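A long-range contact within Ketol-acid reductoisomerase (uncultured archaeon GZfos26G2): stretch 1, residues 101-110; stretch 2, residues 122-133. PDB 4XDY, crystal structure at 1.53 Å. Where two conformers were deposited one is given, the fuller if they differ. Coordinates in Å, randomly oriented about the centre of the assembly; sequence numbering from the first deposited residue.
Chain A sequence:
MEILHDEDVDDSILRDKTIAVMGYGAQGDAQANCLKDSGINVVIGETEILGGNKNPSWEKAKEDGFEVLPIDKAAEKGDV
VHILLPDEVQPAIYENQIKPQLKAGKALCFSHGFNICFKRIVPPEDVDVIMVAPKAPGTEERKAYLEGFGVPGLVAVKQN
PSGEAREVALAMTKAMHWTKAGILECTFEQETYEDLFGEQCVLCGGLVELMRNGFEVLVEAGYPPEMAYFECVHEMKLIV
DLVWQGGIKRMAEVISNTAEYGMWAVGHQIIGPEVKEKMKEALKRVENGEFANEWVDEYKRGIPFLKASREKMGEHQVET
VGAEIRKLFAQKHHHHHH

Stretch 1 (101-110) QLKAGKALCF
Stretch 2 (122-133) VPPEDVDVIMVA

Residues 107-110 and 128-133 form neighbouring parallel strands whose axes approach to 4.5 Å and whose N-to-C directions differ by 22°. The register pairs Ala-107 with Asp-128, Leu-108 with Val-129, Cys-109 with Ile-130 and Phe-110 with Met-131, at CA-CA separations of 4.4, 4.9, 4.7 and 4.7 Å. Extended torsions support the assignment: phi/psi is -95/124 at Leu-108, -139/164 at Phe-110 and -130/165 at Ile-130.

The hydrogen bonds follow the parallel pattern, in which alternate residues of both strands, Leu-108 and Phe-110 on one and Asp-128 and Ile-130 on the other, use both N and O. Asp-128 N donates to Lys-106 O (2.9 Å), Leu-108 N to Asp-128 O (2.8 Å, 166°), Ile-130 N to Leu-108 O (2.9 Å, 169°) and Val-132 N to Phe-110 O (3.0 Å). The bond from Phe-110 N to Ile-130 O, 3.1 Å, is weak because its N-H...O angle is only 131°. That same oxygen lies 3.1 Å from Cys-109 CA, a CA-H...O contact with 154° at the hydrogen.

Phe-110, Leu-108 and Ile-130 bury the most surface, 76, 72 and 68 Å² of the 729 Å² total. Phe-110 (chi1 -65°, m; chi2 84°) shares a sheet face with Leu-108, Val-129 and Met-131. Its ring presents an edge to the other strand, with Phe-110 CE1 4.4 Å from Val-129 CG1. Leu-108 (chi1 -168°, t; chi2 65°, p) places CD2 4.0 Å from Pro-123 CB, an apolar contact with the loop preceding the second strand. Ile-130 (chi1 57°, p; chi2 168°, t) lies on the other face, with Ala-107, Cys-109 and Asp-128. There Ile-130 CG1 packs 3.6 Å from Cys-109 CB, and Ile-130 CD1 reaches within 4.4 Å of Ala-107 CB. Cys-109 (chi1 -170°, t) also brings SG to 3.9 Å from Val-132 CG2 (Val-132 chi1 -60°, m).

Before the strands, two turns meet. A type II turn spans Lys-103 to Lys-106, closed by Lys-106 N to Lys-103 O at 3.1 Å; Gly-105 has phi/psi 74/-6, a positive phi that favours glycine. A type I turn spans Pro-124 to Val-127. Gly-105 N donates to Asp-126 O (2.9 Å, 173°), joining them. Leu-102 (chi1 -78°, m; chi2 -169°, t) adds apolar contacts from CD1 to Pro-124 CD (3.8 Å) and from CB to Val-127 CG1 (4.3 Å; Val-127 chi1 -56°, m). One water donates to Gly-105 O (2.9 Å from the water oxygen) and to Asp-128 OD2 (2.7 Å), linking the turn to a carboxylate with chi1 -71° (m).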

# COMPACT_ATOMS: atom_id res chain seq x y z
N GLN A 101 -28.04 14.58 28.41
CA GLN A 101 -27.82 15.91 27.90
C GLN A 101 -28.42 16.13 26.51
O GLN A 101 -28.29 17.22 25.93
CB GLN A 101 -26.32 16.24 27.87
CG GLN A 101 -25.57 15.78 29.14
CD GLN A 101 -26.29 16.23 30.39
OE1 GLN A 101 -26.92 15.43 31.13
NE2 GLN A 101 -26.28 17.54 30.58
N LEU A 102 -29.05 15.10 25.95
CA LEU A 102 -29.57 15.24 24.57
C LEU A 102 -30.80 16.16 24.70
O LEU A 102 -31.50 16.14 25.72
CB LEU A 102 -29.91 13.91 23.94
CG LEU A 102 -28.67 13.12 23.45
CD1 LEU A 102 -29.05 11.92 22.57
CD2 LEU A 102 -27.62 13.95 22.67
N LYS A 103 -30.97 17.06 23.79
CA LYS A 103 -32.19 17.85 23.77
C LYS A 103 -32.71 17.67 22.36
O LYS A 103 -31.91 17.57 21.41
CB LYS A 103 -31.85 19.33 24.01
CG LYS A 103 -31.40 19.61 25.42
CD LYS A 103 -32.58 19.97 26.29
CE LYS A 103 -32.97 21.44 26.07
NZ LYS A 103 -33.11 22.12 27.38
N ALA A 104 -34.01 17.82 22.22
CA ALA A 104 -34.62 17.88 20.86
C ALA A 104 -33.88 18.70 19.91
O ALA A 104 -33.50 19.82 20.19
CB ALA A 104 -36.08 18.36 20.93
N GLY A 105 -33.73 18.15 18.71
CA GLY A 105 -33.07 18.80 17.61
C GLY A 105 -31.59 18.93 17.59
O GLY A 105 -31.03 19.48 16.62
N LYS A 106 -30.90 18.54 18.67
CA LYS A 106 -29.46 18.21 18.49
C LYS A 106 -29.34 17.09 17.43
O LYS A 106 -30.33 16.35 17.14
CB LYS A 106 -28.87 17.72 19.81
CG LYS A 106 -28.36 18.84 20.79
CD LYS A 106 -27.87 18.22 22.10
CE LYS A 106 -27.83 19.17 23.29
NZ LYS A 106 -26.87 20.27 23.08
N ALA A 107 -28.12 16.94 16.91
CA ALA A 107 -27.80 15.81 16.02
C ALA A 107 -26.76 14.93 16.74
O ALA A 107 -25.79 15.44 17.32
CB ALA A 107 -27.23 16.32 14.72
N LEU A 108 -27.05 13.65 16.80
CA LEU A 108 -26.09 12.59 17.24
C LEU A 108 -25.43 12.03 16.01
O LEU A 108 -26.11 11.49 15.11
CB LEU A 108 -26.90 11.55 17.96
CG LEU A 108 -26.11 10.48 18.78
CD1 LEU A 108 -25.35 11.08 19.96
CD2 LEU A 108 -27.03 9.34 19.22
N CYS A 109 -24.10 12.08 15.98
CA CYS A 109 -23.34 11.72 14.81
C CYS A 109 -22.30 10.64 15.21
O CYS A 109 -21.89 10.55 16.38
CB CYS A 109 -22.67 12.93 14.25
SG CYS A 109 -21.87 12.84 12.67
N PHE A 110 -21.94 9.84 14.22
CA PHE A 110 -21.00 8.68 14.37
C PHE A 110 -20.10 8.71 13.15
O PHE A 110 -20.45 9.31 12.10
CB PHE A 110 -21.71 7.38 14.39
CG PHE A 110 -22.63 7.19 15.56
CD1 PHE A 110 -23.93 7.70 15.53
CD2 PHE A 110 -22.18 6.58 16.70
CE1 PHE A 110 -24.79 7.52 16.61
CE2 PHE A 110 -23.02 6.38 17.79
CZ PHE A 110 -24.32 6.83 17.74
N VAL A 122 -29.91 3.20 21.02
CA VAL A 122 -31.23 3.44 20.45
C VAL A 122 -31.55 4.92 20.85
O VAL A 122 -31.88 5.18 21.96
CB VAL A 122 -32.33 2.45 20.91
CG1 VAL A 122 -33.70 2.82 20.30
CG2 VAL A 122 -32.02 1.01 20.49
N PRO A 123 -31.31 5.88 19.95
CA PRO A 123 -31.37 7.33 20.26
C PRO A 123 -32.84 7.75 20.52
O PRO A 123 -33.71 7.03 20.21
CB PRO A 123 -30.77 8.00 19.02
CG PRO A 123 -30.08 6.87 18.31
CD PRO A 123 -30.98 5.66 18.55
N PRO A 124 -33.04 8.81 21.26
CA PRO A 124 -34.43 9.32 21.29
C PRO A 124 -34.97 9.70 19.89
O PRO A 124 -34.19 10.12 18.98
CB PRO A 124 -34.34 10.54 22.23
CG PRO A 124 -32.94 10.97 22.18
CD PRO A 124 -32.07 9.78 21.78
N GLU A 125 -36.28 9.68 19.77
CA GLU A 125 -36.98 9.97 18.53
C GLU A 125 -36.77 11.42 18.07
O GLU A 125 -36.79 11.70 16.87
CB GLU A 125 -38.43 9.51 18.59
CG GLU A 125 -39.29 10.29 19.61
CD GLU A 125 -39.81 11.64 19.05
OE1 GLU A 125 -40.16 12.52 19.87
OE2 GLU A 125 -39.80 11.80 17.80
N ASP A 126 -36.49 12.34 18.98
CA ASP A 126 -36.50 13.76 18.63
C ASP A 126 -35.16 14.35 18.37
O ASP A 126 -35.00 15.56 18.35
CB ASP A 126 -37.31 14.56 19.70
CG ASP A 126 -36.69 14.46 21.09
OD1 ASP A 126 -35.63 13.81 21.28
OD2 ASP A 126 -37.24 15.08 22.00
N VAL A 127 -34.14 13.52 18.16
CA VAL A 127 -32.82 14.00 17.72
C VAL A 127 -32.48 13.50 16.34
O VAL A 127 -32.90 12.43 15.94
CB VAL A 127 -31.63 13.61 18.74
CG1 VAL A 127 -31.96 14.13 20.14
CG2 VAL A 127 -31.43 12.12 18.74
N ASP A 128 -31.72 14.28 15.61
CA ASP A 128 -31.29 13.83 14.33
C ASP A 128 -30.19 12.73 14.63
O ASP A 128 -29.44 12.86 15.64
CB ASP A 128 -30.68 14.91 13.55
CG ASP A 128 -31.71 16.01 13.02
OD1 ASP A 128 -32.87 15.68 12.86
OD2 ASP A 128 -31.19 17.09 12.69
N VAL A 129 -30.07 11.79 13.70
CA VAL A 129 -29.04 10.72 13.83
C VAL A 129 -28.36 10.56 12.48
O VAL A 129 -29.02 10.20 11.46
CB VAL A 129 -29.62 9.40 14.33
CG1 VAL A 129 -28.50 8.29 14.46
CG2 VAL A 129 -30.30 9.56 15.64
N ILE A 130 -27.08 10.91 12.46
CA ILE A 130 -26.32 11.00 11.26
C ILE A 130 -25.00 10.24 11.37
O ILE A 130 -24.52 9.98 12.48
CB ILE A 130 -26.08 12.44 10.82
CG1 ILE A 130 -25.41 13.21 11.93
CG2 ILE A 130 -27.46 13.06 10.48
CD1 ILE A 130 -24.90 14.52 11.48
N MET A 131 -24.38 10.01 10.22
CA MET A 131 -23.06 9.39 10.17
C MET A 131 -22.24 10.00 9.07
O MET A 131 -22.72 10.17 7.92
CB MET A 131 -23.15 7.85 9.94
CG MET A 131 -21.74 7.42 9.71
SD MET A 131 -21.65 5.70 9.93
CE MET A 131 -22.40 5.34 8.66
N VAL A 132 -21.02 10.40 9.41
CA VAL A 132 -20.00 10.80 8.46
C VAL A 132 -18.80 9.85 8.61
O VAL A 132 -18.03 9.96 9.59
CB VAL A 132 -19.64 12.28 8.58
CG1 VAL A 132 -20.92 13.13 8.32
CG2 VAL A 132 -19.09 12.67 9.99
N ALA A 133 -18.71 8.89 7.71
CA ALA A 133 -17.74 7.78 7.85
C ALA A 133 -16.62 7.90 6.88
O ALA A 133 -16.85 7.69 5.69
CB ALA A 133 -18.45 6.46 7.67
O HOH W 1 -29.73 18.96 14.03